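Local atomic coordinates of mevalonate 3-kinase (Thermoplasma acidophilum, PDB entry 4RKS), a protein that phosphorylates the 3-hydroxyl of (R)-mevalonate with ATP, giving mevalonate 3-phosphate in an alternative route to isopentenyl diphosphate. Residues R310-E315 with K322-I327. Numbering follows the deposited sequence.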
ATOM      1  N   ARG A 310     -16.338 -12.185  16.007  1.00 29.11           N
ATOM      2  CA  ARG A 310     -17.535 -11.452  16.402  1.00 26.85           C
ATOM      3  C   ARG A 310     -17.829 -10.274  15.470  1.00 31.50           C
ATOM      4  O   ARG A 310     -18.948 -10.125  14.970  1.00 28.40           O
ATOM      5  CB  ARG A 310     -17.383 -10.950  17.826  1.00 33.25           C
ATOM      6  CG  ARG A 310     -18.496 -10.055  18.284  1.00 31.73           C
ATOM      7  CD  ARG A 310     -18.483 -10.006  19.798  1.00 31.73           C
ATOM      8  NE  ARG A 310     -19.408  -9.012  20.322  1.00 32.36           N
ATOM      9  CZ  ARG A 310     -19.457  -8.649  21.598  1.00 38.29           C
ATOM     10  NH1 ARG A 310     -18.616  -9.193  22.473  1.00 36.09           N
ATOM     11  NH2 ARG A 310     -20.335  -7.734  21.995  1.00 37.43           N
ATOM     12  N   LEU A 311     -16.817  -9.438  15.242  1.00 29.96           N
ATOM     13  CA  LEU A 311     -16.958  -8.305  14.324  1.00 30.95           C
ATOM     14  C   LEU A 311     -17.298  -8.764  12.903  1.00 27.96           C
ATOM     15  O   LEU A 311     -18.200  -8.233  12.261  1.00 33.28           O
ATOM     16  CB  LEU A 311     -15.679  -7.472  14.304  1.00 30.09           C
ATOM     17  CG  LEU A 311     -15.734  -6.244  13.400  1.00 33.35           C
ATOM     18  CD1 LEU A 311     -16.913  -5.333  13.766  1.00 30.10           C
ATOM     19  CD2 LEU A 311     -14.416  -5.498  13.510  1.00 34.55           C
ATOM     20  N   PHE A 312     -16.576  -9.771  12.434  1.00 22.50           N
ATOM     21  CA  PHE A 312     -16.766 -10.308  11.097  1.00 34.47           C
ATOM     22  C   PHE A 312     -18.187 -10.850  10.910  1.00 40.09           C
ATOM     23  O   PHE A 312     -18.721 -10.863   9.802  1.00 39.66           O
ATOM     24  CB  PHE A 312     -15.723 -11.401  10.833  1.00 34.92           C
ATOM     25  CG  PHE A 312     -15.784 -11.999   9.450  1.00 36.69           C
ATOM     26  CD1 PHE A 312     -15.081 -11.423   8.397  1.00 35.29           C
ATOM     27  CD2 PHE A 312     -16.531 -13.143   9.205  1.00 38.86           C
ATOM     28  CE1 PHE A 312     -15.129 -11.974   7.122  1.00 36.93           C
ATOM     29  CE2 PHE A 312     -16.588 -13.702   7.931  1.00 39.47           C
ATOM     30  CZ  PHE A 312     -15.886 -13.120   6.886  1.00 35.47           C
ATOM     31  N   SER A 313     -18.811 -11.281  11.997  1.00 39.06           N
ATOM     32  CA  SER A 313     -20.098 -11.948  11.865  1.00 43.54           C
ATOM     33  C   SER A 313     -21.301 -11.010  12.039  1.00 41.95           C
ATOM     34  O   SER A 313     -22.435 -11.485  12.072  1.00 41.93           O
ATOM     35  CB  SER A 313     -20.186 -13.114  12.857  1.00 40.74           C
ATOM     36  OG  SER A 313     -20.494 -12.645  14.156  1.00 47.21           O
ATOM     37  N   ILE A 314     -21.075  -9.695  12.132  1.00 40.90           N
ATOM     38  CA  ILE A 314     -22.200  -8.767  12.289  1.00 44.56           C
ATOM     39  C   ILE A 314     -23.123  -8.856  11.077  1.00 52.86           C
ATOM     40  O   ILE A 314     -22.687  -9.200   9.973  1.00 50.68           O
ATOM     41  CB  ILE A 314     -21.766  -7.284  12.479  1.00 40.42           C
ATOM     42  CG1 ILE A 314     -21.053  -6.738  11.239  1.00 38.16           C
ATOM     43  CG2 ILE A 314     -20.922  -7.107  13.741  1.00 37.40           C
ATOM     44  CD1 ILE A 314     -20.847  -5.232  11.274  1.00 34.76           C
ATOM     45  N   GLU A 315     -24.397  -8.540  11.297  1.00 55.07           N
ATOM     46  CA  GLU A 315     -25.446  -8.769  10.307  1.00 55.12           C
ATOM     47  C   GLU A 315     -25.668  -7.584   9.366  1.00 57.38           C
ATOM     48  O   GLU A 315     -25.885  -7.771   8.168  1.00 63.26           O
ATOM     49  CB  GLU A 315     -26.759  -9.119  11.015  1.00 51.57           C
ATOM     50  N   LYS A 322     -17.302  -8.734   3.302  1.00 41.21           N
ATOM     51  CA  LYS A 322     -16.333  -8.759   4.387  1.00 37.90           C
ATOM     52  C   LYS A 322     -15.120  -9.646   4.113  1.00 36.44           C
ATOM     53  O   LYS A 322     -15.238 -10.732   3.551  1.00 33.89           O
ATOM     54  CB  LYS A 322     -17.022  -9.211   5.681  1.00 40.58           C
ATOM     55  CG  LYS A 322     -18.153  -8.295   6.127  1.00 45.83           C
ATOM     56  CD  LYS A 322     -18.943  -8.903   7.278  1.00 52.73           C
ATOM     57  CE  LYS A 322     -19.777 -10.106   6.822  1.00 52.27           C
ATOM     58  NZ  LYS A 322     -20.582 -10.719   7.931  1.00 50.32           N
ATOM     59  N   LYS A 323     -13.947  -9.173   4.521  1.00 31.93           N
ATOM     60  CA  LYS A 323     -12.736  -9.984   4.474  1.00 32.19           C
ATOM     61  C   LYS A 323     -11.983  -9.897   5.793  1.00 25.84           C
ATOM     62  O   LYS A 323     -11.914  -8.828   6.410  1.00 26.68           O
ATOM     63  CB  LYS A 323     -11.820  -9.538   3.332  1.00 36.37           C
ATOM     64  CG  LYS A 323     -11.563 -10.600   2.295  1.00 46.00           C
ATOM     65  CD  LYS A 323     -12.732 -10.727   1.343  1.00 54.62           C
ATOM     66  CE  LYS A 323     -12.455 -11.767   0.265  1.00 60.06           C
ATOM     67  NZ  LYS A 323     -13.574 -11.894  -0.715  1.00 61.29           N
ATOM     68  N   MET A 324     -11.408 -11.017   6.212  1.00 24.72           N
ATOM     69  CA  MET A 324     -10.584 -11.048   7.412  1.00 25.35           C
ATOM     70  C   MET A 324      -9.120 -10.887   7.011  1.00 24.54           C
ATOM     71  O   MET A 324      -8.577 -11.726   6.291  1.00 22.87           O
ATOM     72  CB  MET A 324     -10.792 -12.355   8.180  1.00 23.40           C
ATOM     73  CG  MET A 324     -10.016 -12.452   9.490  1.00 25.66           C
ATOM     74  SD  MET A 324     -10.621 -11.356  10.792  1.00 34.68           S
ATOM     75  CE  MET A 324     -12.174 -12.168  11.207  1.00 30.91           C
ATOM     76  N   LEU A 325      -8.490  -9.817   7.488  1.00 26.72           N
ATOM     77  CA  LEU A 325      -7.122  -9.473   7.094  1.00 22.92           C
ATOM     78  C   LEU A 325      -6.130  -9.528   8.256  1.00 24.26           C
ATOM     79  O   LEU A 325      -6.512  -9.454   9.423  1.00 22.59           O
ATOM     80  CB  LEU A 325      -7.090  -8.069   6.479  1.00 24.53           C
ATOM     81  CG  LEU A 325      -8.043  -7.748   5.326  1.00 18.24           C
ATOM     82  CD1 LEU A 325      -7.889  -6.297   4.869  1.00 21.27           C
ATOM     83  CD2 LEU A 325      -7.819  -8.696   4.163  1.00 25.71           C
ATOM     84  N   ARG A 326      -4.845  -9.629   7.929  1.00 20.47           N
ATOM     85  CA  ARG A 326      -3.805  -9.565   8.943  1.00 22.29           C
ATOM     86  C   ARG A 326      -2.558  -8.850   8.411  1.00 20.25           C
ATOM     87  O   ARG A 326      -2.348  -8.774   7.200  1.00 19.04           O
ATOM     88  CB  ARG A 326      -3.438 -10.966   9.434  1.00 29.26           C
ATOM     89  CG  ARG A 326      -2.890 -11.885   8.371  1.00 47.90           C
ATOM     90  CD  ARG A 326      -2.130 -13.050   8.998  1.00 61.40           C
ATOM     91  NE  ARG A 326      -2.888 -13.706  10.061  1.00 67.54           N
ATOM     92  CZ  ARG A 326      -2.521 -14.843  10.647  1.00 66.71           C
ATOM     93  NH1 ARG A 326      -1.406 -15.457  10.270  1.00 61.47           N
ATOM     94  NH2 ARG A 326      -3.274 -15.370  11.606  1.00 67.79           N
ATOM     95  N   ILE A 327      -1.736  -8.338   9.320  1.00 18.24           N
ATOM     96  CA  ILE A 327      -0.498  -7.641   8.935  1.00 21.13           C
ATOM     97  C   ILE A 327       0.544  -8.659   8.483  1.00 19.57           C
ATOM     98  O   ILE A 327       0.764  -9.634   9.177  1.00 17.33           O
ATOM     99  CB  ILE A 327       0.088  -6.819  10.097  1.00 25.48           C
ATOM    100  CG1 ILE A 327      -0.936  -5.817  10.640  1.00 35.82           C
ATOM    101  CG2 ILE A 327       1.406  -6.145   9.687  1.00 22.04           C
ATOM    102  CD1 ILE A 327      -1.744  -5.154   9.599  1.00 40.73           C
TER
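The ring of Phe312 reaches from the end of helix 308-312 to the strand residues Lys322-Met324. Lys323 C lies at its edge, near the ring plane, 4.0 Å from Phe312 CE1. Lys322 CB meets the ring obliquely, 3.6 Å from Phe312 CE1. The ammonium NZ of Lys322 stands over one face, close to the ring normal, but at 5.1 Å from the Phe312 centroid this cation-pi pair is long and at most weakly attractive. From the side opposite the ammonium comes Met324 CE, displaced toward the CB end of the ring, where it packs against Phe312 CB at 3.7 Å. Phe312 carries CG anti to its own N (chi1 -178°), which swings the ring out to the strand although the CB bond does not aim at it. Lys322 bends at chi3 (-70°) and turns its amine to the helix end. NZ donates to Phe312 O at 2.6 Å, with a C=O...N angle of 161°, and more weakly to Ile314 O at 3.3 Å. A positive charge at the helix C-terminus, where Ser313 leaves helical geometry, probably suits the partial negative charge of the last carbonyls. Cutting Lys322 back to an alanine removes the amine and is likely to leave Phe312 O and Ile314 O without this donor, and the helix end without the nearby positive charge. In this GHMP-family kinase the contact lies at the surface, away from the mevalonate and ATP sites, and joins a short helix to a strand through an amine bonded to carbonyls at the helix's C-terminal end. The helix rests through Leu311 on strands 193-199 and 298-304, while Phe312 and the Lys322 amine link it to strand 321-327, which pairs with 193-199 through Ala197 and Ile195; Ile314 and Lys322 both touch Phe198.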